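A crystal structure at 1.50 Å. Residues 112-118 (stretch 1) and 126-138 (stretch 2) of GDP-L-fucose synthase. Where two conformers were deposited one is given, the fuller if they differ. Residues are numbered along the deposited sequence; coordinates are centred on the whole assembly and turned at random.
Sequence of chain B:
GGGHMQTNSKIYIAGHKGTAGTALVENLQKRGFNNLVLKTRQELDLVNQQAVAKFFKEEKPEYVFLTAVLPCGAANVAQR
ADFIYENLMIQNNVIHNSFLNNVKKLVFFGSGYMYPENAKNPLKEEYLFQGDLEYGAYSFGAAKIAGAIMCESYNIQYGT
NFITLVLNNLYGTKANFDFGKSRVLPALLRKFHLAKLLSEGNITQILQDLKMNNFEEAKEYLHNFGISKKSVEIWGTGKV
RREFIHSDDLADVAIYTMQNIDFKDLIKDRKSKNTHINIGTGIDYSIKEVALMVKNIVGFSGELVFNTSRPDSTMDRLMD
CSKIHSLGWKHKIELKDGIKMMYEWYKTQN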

ATOM      1  N   GLY B 112     -12.478   2.629  -8.240  1.00 15.75           N
ATOM      2  CA  GLY B 112     -13.277   3.194  -7.146  1.00 14.94           C
ATOM      3  C   GLY B 112     -13.181   2.368  -5.883  1.00 14.83           C
ATOM      4  O   GLY B 112     -13.545   2.863  -4.832  1.00 15.08           O
ATOM      5  N   TYR B 113     -12.734   1.109  -5.947  1.00 12.53           N
ATOM      6  CA  TYR B 113     -12.544   0.306  -4.719  1.00 14.27           C
ATOM      7  C   TYR B 113     -11.414   0.903  -3.885  1.00 12.86           C
ATOM      8  O   TYR B 113     -11.274   0.475  -2.712  1.00 15.15           O
ATOM      9  CB  TYR B 113     -12.249  -1.157  -5.037  1.00 14.55           C
ATOM     10  CG  TYR B 113     -13.445  -1.959  -5.496  1.00 17.17           C
ATOM     11  CD1 TYR B 113     -14.602  -2.040  -4.738  1.00 19.08           C
ATOM     12  CD2 TYR B 113     -13.386  -2.681  -6.667  1.00 19.46           C
ATOM     13  CE1 TYR B 113     -15.681  -2.810  -5.141  1.00 24.04           C
ATOM     14  CE2 TYR B 113     -14.458  -3.452  -7.089  1.00 23.46           C
ATOM     15  CZ  TYR B 113     -15.610  -3.503  -6.331  1.00 24.38           C
ATOM     16  OH  TYR B 113     -16.649  -4.275  -6.752  1.00 32.59           O
ATOM     17  N   MET B 114     -10.756   1.951  -4.392  1.00 13.77           N
ATOM     18  CA  MET B 114      -9.671   2.640  -3.639  1.00 14.81           C
ATOM     19  C   MET B 114     -10.281   3.694  -2.702  1.00 14.09           C
ATOM     20  O   MET B 114      -9.515   4.325  -1.947  1.00 13.65           O
ATOM     21  CB  MET B 114      -8.688   3.321  -4.597  1.00 18.81           C
ATOM     22  CG  MET B 114      -8.999   4.786  -4.838  1.00 18.34           C
ATOM     23  SD  MET B 114      -7.898   5.539  -6.064  1.00 23.75           S
ATOM     24  CE  MET B 114      -7.544   4.122  -7.102  1.00 11.89           C
ATOM     25  N   TYR B 115     -11.607   3.872  -2.758  1.00 13.38           N
ATOM     26  CA  TYR B 115     -12.337   4.838  -1.932  1.00 13.01           C
ATOM     27  C   TYR B 115     -13.080   4.139  -0.808  1.00 12.95           C
ATOM     28  O   TYR B 115     -13.537   3.004  -0.958  1.00 14.00           O
ATOM     29  CB  TYR B 115     -13.278   5.687  -2.788  1.00 12.69           C
ATOM     30  CG  TYR B 115     -12.575   6.675  -3.667  1.00 11.44           C
ATOM     31  CD1 TYR B 115     -11.775   7.699  -3.178  1.00 13.85           C
ATOM     32  CD2 TYR B 115     -12.738   6.598  -5.044  1.00 12.09           C
ATOM     33  CE1 TYR B 115     -11.167   8.616  -4.022  1.00 13.89           C
ATOM     34  CE2 TYR B 115     -12.144   7.511  -5.894  1.00 11.61           C
ATOM     35  CZ  TYR B 115     -11.339   8.510  -5.384  1.00 11.80           C
ATOM     36  OH  TYR B 115     -10.749   9.405  -6.215  1.00 12.95           O
ATOM     37  N   PRO B 116     -13.305   4.847   0.315  1.00 11.55           N
ATOM     38  CA  PRO B 116     -14.037   4.283   1.446  1.00 12.64           C
ATOM     39  C   PRO B 116     -15.425   3.789   1.019  1.00 14.85           C
ATOM     40  O   PRO B 116     -16.081   4.475   0.250  1.00 15.06           O
ATOM     41  CB  PRO B 116     -14.169   5.430   2.442  1.00 12.53           C
ATOM     42  CG  PRO B 116     -12.993   6.349   2.116  1.00 12.92           C
ATOM     43  CD  PRO B 116     -12.844   6.221   0.603  1.00 11.00           C
ATOM     44  N   GLU B 117     -15.857   2.641   1.547  1.00 16.16           N
ATOM     45  CA  GLU B 117     -17.176   2.046   1.221  1.00 19.76           C
ATOM     46  C   GLU B 117     -18.276   3.092   1.484  1.00 18.45           C
ATOM     47  O   GLU B 117     -19.174   3.222   0.659  1.00 22.54           O
ATOM     48  CB  GLU B 117     -17.355   0.804   2.098  1.00 21.72           C
ATOM     49  CG  GLU B 117     -18.698   0.124   1.920  1.00 27.76           C
ATOM     50  CD  GLU B 117     -18.757  -1.247   2.570  1.00 29.84           C
ATOM     51  OE1 GLU B 117     -18.068  -1.447   3.577  1.00 31.20           O
ATOM     52  OE2 GLU B 117     -19.504  -2.087   2.064  1.00 47.97           O
ATOM     53  N   ASN B 118     -18.156   3.831   2.567  1.00 18.72           N
ATOM     54  CA  ASN B 118     -19.270   4.709   3.018  1.00 21.56           C
ATOM     55  C   ASN B 118     -18.967   6.168   2.674  1.00 20.31           C
ATOM     56  O   ASN B 118     -19.699   7.059   3.172  1.00 19.61           O
ATOM     57  CB  ASN B 118     -19.544   4.506   4.503  1.00 24.37           C
ATOM     58  CG  ASN B 118     -20.149   3.149   4.805  1.00 30.59           C
ATOM     59  OD1 ASN B 118     -20.994   2.655   4.062  1.00 34.35           O
ATOM     60  ND2 ASN B 118     -19.681   2.517   5.867  1.00 40.01           N
ATOM     61  N   GLU B 126     -10.286  13.620  -2.979  1.00 12.27           N
ATOM     62  CA  GLU B 126      -9.847  13.875  -1.603  1.00 13.83           C
ATOM     63  C   GLU B 126     -10.475  12.895  -0.634  1.00 11.52           C
ATOM     64  O   GLU B 126     -10.082  12.955   0.543  1.00 14.47           O
ATOM     65  CB  GLU B 126     -10.210  15.300  -1.174  1.00 16.88           C
ATOM     66  CG  GLU B 126      -9.451  16.378  -1.915  1.00 23.99           C
ATOM     67  CD  GLU B 126     -10.096  16.880  -3.205  1.00 29.75           C
ATOM     68  OE1 GLU B 126      -9.614  17.939  -3.688  1.00 42.16           O
ATOM     69  OE2 GLU B 126     -11.059  16.234  -3.741  1.00 19.02           O
ATOM     70  N   TYR B 127     -11.405  12.019  -1.036  1.00 12.17           N
ATOM     71  CA  TYR B 127     -12.028  11.046  -0.114  1.00 11.63           C
ATOM     72  C   TYR B 127     -11.109   9.838   0.103  1.00 11.45           C
ATOM     73  O   TYR B 127     -11.440   8.998   0.933  1.00 12.23           O
ATOM     74  CB  TYR B 127     -13.412  10.632  -0.628  1.00 10.43           C
ATOM     75  CG  TYR B 127     -14.439  11.750  -0.658  1.00 11.13           C
ATOM     76  CD1 TYR B 127     -14.189  12.991  -0.104  1.00 11.65           C
ATOM     77  CD2 TYR B 127     -15.657  11.535  -1.277  1.00 11.17           C
ATOM     78  CE1 TYR B 127     -15.170  13.988  -0.097  1.00 11.50           C
ATOM     79  CE2 TYR B 127     -16.627  12.518  -1.303  1.00 12.49           C
ATOM     80  CZ  TYR B 127     -16.379  13.742  -0.736  1.00 12.44           C
ATOM     81  OH  TYR B 127     -17.339  14.740  -0.793  1.00 13.11           O
ATOM     82  N   LEU B 128      -9.998   9.728  -0.626  1.00 11.68           N
ATOM     83  CA  LEU B 128      -8.971   8.721  -0.305  1.00 12.29           C
ATOM     84  C   LEU B 128      -8.664   8.752   1.198  1.00 12.06           C
ATOM     85  O   LEU B 128      -8.383   9.851   1.735  1.00 13.81           O
ATOM     86  CB  LEU B 128      -7.753   9.003  -1.184  1.00 13.79           C
ATOM     87  CG  LEU B 128      -6.546   8.120  -0.899  1.00 19.37           C
ATOM     88  CD1 LEU B 128      -6.909   6.667  -0.992  1.00 20.12           C
ATOM     89  CD2 LEU B 128      -5.397   8.475  -1.837  1.00 18.95           C
ATOM     90  N   PHE B 129      -8.601   7.573   1.842  1.00 11.86           N
ATOM     91  CA  PHE B 129      -8.251   7.360   3.269  1.00 13.38           C
ATOM     92  C   PHE B 129      -9.294   7.915   4.243  1.00 14.44           C
ATOM     93  O   PHE B 129      -9.073   7.827   5.496  1.00 17.06           O
ATOM     94  CB  PHE B 129      -6.858   7.914   3.583  1.00 15.08           C
ATOM     95  CG  PHE B 129      -5.695   7.068   3.130  1.00 15.90           C
ATOM     96  CD1 PHE B 129      -5.688   5.686   3.239  1.00 19.92           C
ATOM     97  CD2 PHE B 129      -4.575   7.674   2.615  1.00 22.25           C
ATOM     98  CE1 PHE B 129      -4.572   4.953   2.841  1.00 19.22           C
ATOM     99  CE2 PHE B 129      -3.481   6.939   2.196  1.00 22.22           C
ATOM    100  CZ  PHE B 129      -3.461   5.595   2.353  1.00 17.91           C
ATOM    101  N   GLN B 130     -10.474   8.291   3.783  1.00 14.92           N
ATOM    102  CA  GLN B 130     -11.526   8.793   4.719  1.00 15.48           C
ATOM    103  C   GLN B 130     -12.478   7.651   5.115  1.00 16.26           C
ATOM    104  O   GLN B 130     -13.746   7.785   5.006  1.00 17.17           O
ATOM    105  CB  GLN B 130     -12.251   9.980   4.082  1.00 15.53           C
ATOM    106  CG  GLN B 130     -11.323  11.070   3.585  1.00 17.69           C
ATOM    107  CD  GLN B 130     -10.395  11.541   4.661  1.00 22.25           C
ATOM    108  OE1 GLN B 130     -10.834  11.877   5.758  1.00 26.02           O
ATOM    109  NE2 GLN B 130      -9.106  11.546   4.357  1.00 27.28           N
ATOM    110  N   GLY B 131     -11.924   6.513   5.553  1.00 14.45           N
ATOM    111  CA  GLY B 131     -12.709   5.423   6.131  1.00 16.05           C
ATOM    112  C   GLY B 131     -12.377   4.076   5.518  1.00 16.88           C
ATOM    113  O   GLY B 131     -11.645   4.036   4.500  1.00 18.21           O
ATOM    114  N   ASP B 132     -12.985   3.032   6.068  1.00 20.73           N
ATOM    115  CA  ASP B 132     -12.512   1.706   5.592  0.50 20.34           C
ATOM    116  C   ASP B 132     -13.133   1.360   4.227  1.00 17.87           C
ATOM    117  O   ASP B 132     -14.106   1.902   3.750  1.00 16.82           O
ATOM    118  CB  ASP B 132     -12.534   0.564   6.615  0.50 21.13           C
ATOM    119  CG  ASP B 132     -11.317  -0.379   6.526  0.50 16.47           C
ATOM    120  OD1 ASP B 132     -10.941  -0.865   7.528  0.50 18.96           O
ATOM    121  OD2 ASP B 132     -10.757  -0.557   5.438  0.50 23.17           O
ATOM    122  N   LEU B 133     -12.397   0.482   3.586  1.00 16.12           N
ATOM    123  CA  LEU B 133     -12.716  -0.011   2.251  1.00 14.82           C
ATOM    124  C   LEU B 133     -13.770  -1.117   2.389  1.00 15.09           C
ATOM    125  O   LEU B 133     -13.875  -1.701   3.486  1.00 17.74           O
ATOM    126  CB  LEU B 133     -11.431  -0.561   1.622  1.00 14.39           C
ATOM    127  CG  LEU B 133     -10.241   0.393   1.493  1.00 13.88           C
ATOM    128  CD1 LEU B 133      -9.095  -0.368   0.845  1.00 15.73           C
ATOM    129  CD2 LEU B 133     -10.596   1.629   0.675  1.00 14.33           C
ATOM    130  N   GLU B 134     -14.460  -1.391   1.301  1.00 15.60           N
ATOM    131  CA  GLU B 134     -15.413  -2.534   1.166  1.00 17.44           C
ATOM    132  C   GLU B 134     -14.642  -3.831   1.411  1.00 19.87           C
ATOM    133  O   GLU B 134     -13.517  -3.993   0.897  1.00 17.55           O
ATOM    134  CB  GLU B 134     -16.049  -2.545  -0.221  1.00 21.17           C
ATOM    135  CG  GLU B 134     -17.216  -3.514  -0.320  1.00 27.30           C
ATOM    136  CD  GLU B 134     -16.814  -4.901  -0.795  1.00 31.20           C
ATOM    137  OE1 GLU B 134     -17.393  -5.901  -0.276  1.00 35.37           O
ATOM    138  OE2 GLU B 134     -15.913  -4.989  -1.692  1.00 28.20           O
ATOM    139  N   TYR B 135     -15.214  -4.744   2.179  1.00 18.99           N
ATOM    140  CA  TYR B 135     -14.501  -5.943   2.654  1.00 16.32           C
ATOM    141  C   TYR B 135     -14.006  -6.825   1.494  1.00 16.61           C
ATOM    142  O   TYR B 135     -12.829  -7.264   1.477  1.00 14.57           O
ATOM    143  CB  TYR B 135     -15.404  -6.747   3.578  1.00 17.78           C
ATOM    144  CG  TYR B 135     -14.633  -7.872   4.177  1.00 18.18           C
ATOM    145  CD1 TYR B 135     -13.854  -7.635   5.288  1.00 20.56           C
ATOM    146  CD2 TYR B 135     -14.587  -9.117   3.579  1.00 19.52           C
ATOM    147  CE1 TYR B 135     -13.059  -8.622   5.827  1.00 20.15           C
ATOM    148  CE2 TYR B 135     -13.794 -10.131   4.110  1.00 23.10           C
ATOM    149  CZ  TYR B 135     -13.046  -9.867   5.247  1.00 18.88           C
ATOM    150  OH  TYR B 135     -12.262 -10.793   5.853  1.00 21.33           O
ATOM    151  N   GLY B 136     -14.860  -7.150   0.530  1.00 17.54           N
ATOM    152  CA  GLY B 136     -14.473  -8.074  -0.539  1.00 16.84           C
ATOM    153  C   GLY B 136     -13.307  -7.542  -1.355  1.00 14.87           C
ATOM    154  O   GLY B 136     -12.411  -8.336  -1.763  1.00 18.15           O
ATOM    155  N   ALA B 137     -13.261  -6.239  -1.567  1.00 13.59           N
ATOM    156  CA  ALA B 137     -12.243  -5.618  -2.442  1.00 14.83           C
ATOM    157  C   ALA B 137     -11.169  -4.948  -1.585  1.00 13.87           C
ATOM    158  O   ALA B 137     -10.412  -4.118  -2.093  1.00 14.23           O
ATOM    159  CB  ALA B 137     -12.900  -4.656  -3.396  1.00 16.67           C
ATOM    160  N   TYR B 138     -11.069  -5.314  -0.316  1.00 12.25           N
ATOM    161  CA  TYR B 138     -10.166  -4.606   0.630  1.00 11.74           C
ATOM    162  C   TYR B 138      -8.719  -4.669   0.145  1.00 11.36           C
ATOM    163  O   TYR B 138      -7.985  -3.653   0.128  1.00 12.49           O
ATOM    164  CB  TYR B 138     -10.325  -5.278   1.992  1.00 12.37           C
ATOM    165  CG  TYR B 138      -9.479  -4.776   3.139  1.00 14.61           C
ATOM    166  CD1 TYR B 138      -9.750  -3.583   3.806  1.00 14.99           C
ATOM    167  CD2 TYR B 138      -8.401  -5.528   3.585  1.00 14.12           C
ATOM    168  CE1 TYR B 138      -8.996  -3.173   4.898  1.00 17.19           C
ATOM    169  CE2 TYR B 138      -7.657  -5.142   4.688  1.00 14.15           C
ATOM    170  CZ  TYR B 138      -7.945  -3.960   5.335  1.00 14.58           C
ATOM    171  OH  TYR B 138      -7.196  -3.598   6.423  1.00 15.84           O
TER
HETATM  172  O   HOH W   1     -13.775   0.235  -1.124  1.00 16.74           O
HETATM  173  O   HOH W   2      -9.711   5.251   0.739  1.00 14.02           O
HETATM  174  O   HOH W   3     -17.690  -4.103   3.598  1.00 27.17           O
HETATM  175  O   HOH W   4     -16.243   3.451   4.649  1.00 21.55           O

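Only one direct hydrogen bond joins these two stretches, and ordered water does most of the remaining polar work. That bond runs from E117 N to D132 O (2.9 Å, 158° at the hydrogen), and the same carbonyl also receives a CA-H...O contact from P116 CA at 3.3 Å. Neither stretch forms a strand here, so the backbones lie close without a ladder, and waters complete the polar pairing. Water 1 donates to Y113 O (3.0 Å) and Y115 O (2.8 Å) and accepts from E134 N (3.0 Å). Water 2 links M114 O to F129 N, each 2.8 Å from its oxygen, while water 4 donates to D132 O (2.8 Å) and accepts from N118 N (2.9 Å).

P116 is the most covered residue of the contact. Its ring packs against backbone: its CD lies 3.1 Å from Y127 O and its CG 3.3 Å from Q130 C, within the type II turn from Y127 to Q130. At G131, an ideal CB would stand 3.5 Å from P116 CB and press on the preceding carbonyl; the backbone angles alone call for glycine.

L133 starts away from stretch 1, yet its end returns, with CD2 3.6 Å from both Y113 O and Y115 O. The Y115 ring meets the other chain segment at its edge, CD1 lying 3.7 Å from L128 N.

Farther along, A137 points its methyl over one face of the Y113 ring, CB 3.6 Å from the centroid and 19° off the normal, a CH-pi contact. E134 braces that neighbourhood: its OE1 accepts from G136 N and its OE2 from A137 N, both at 2.9 Å. The rule is economical: one direct bond, bridging waters for other backbone groups, and compact apolar groups fitted against the main chain.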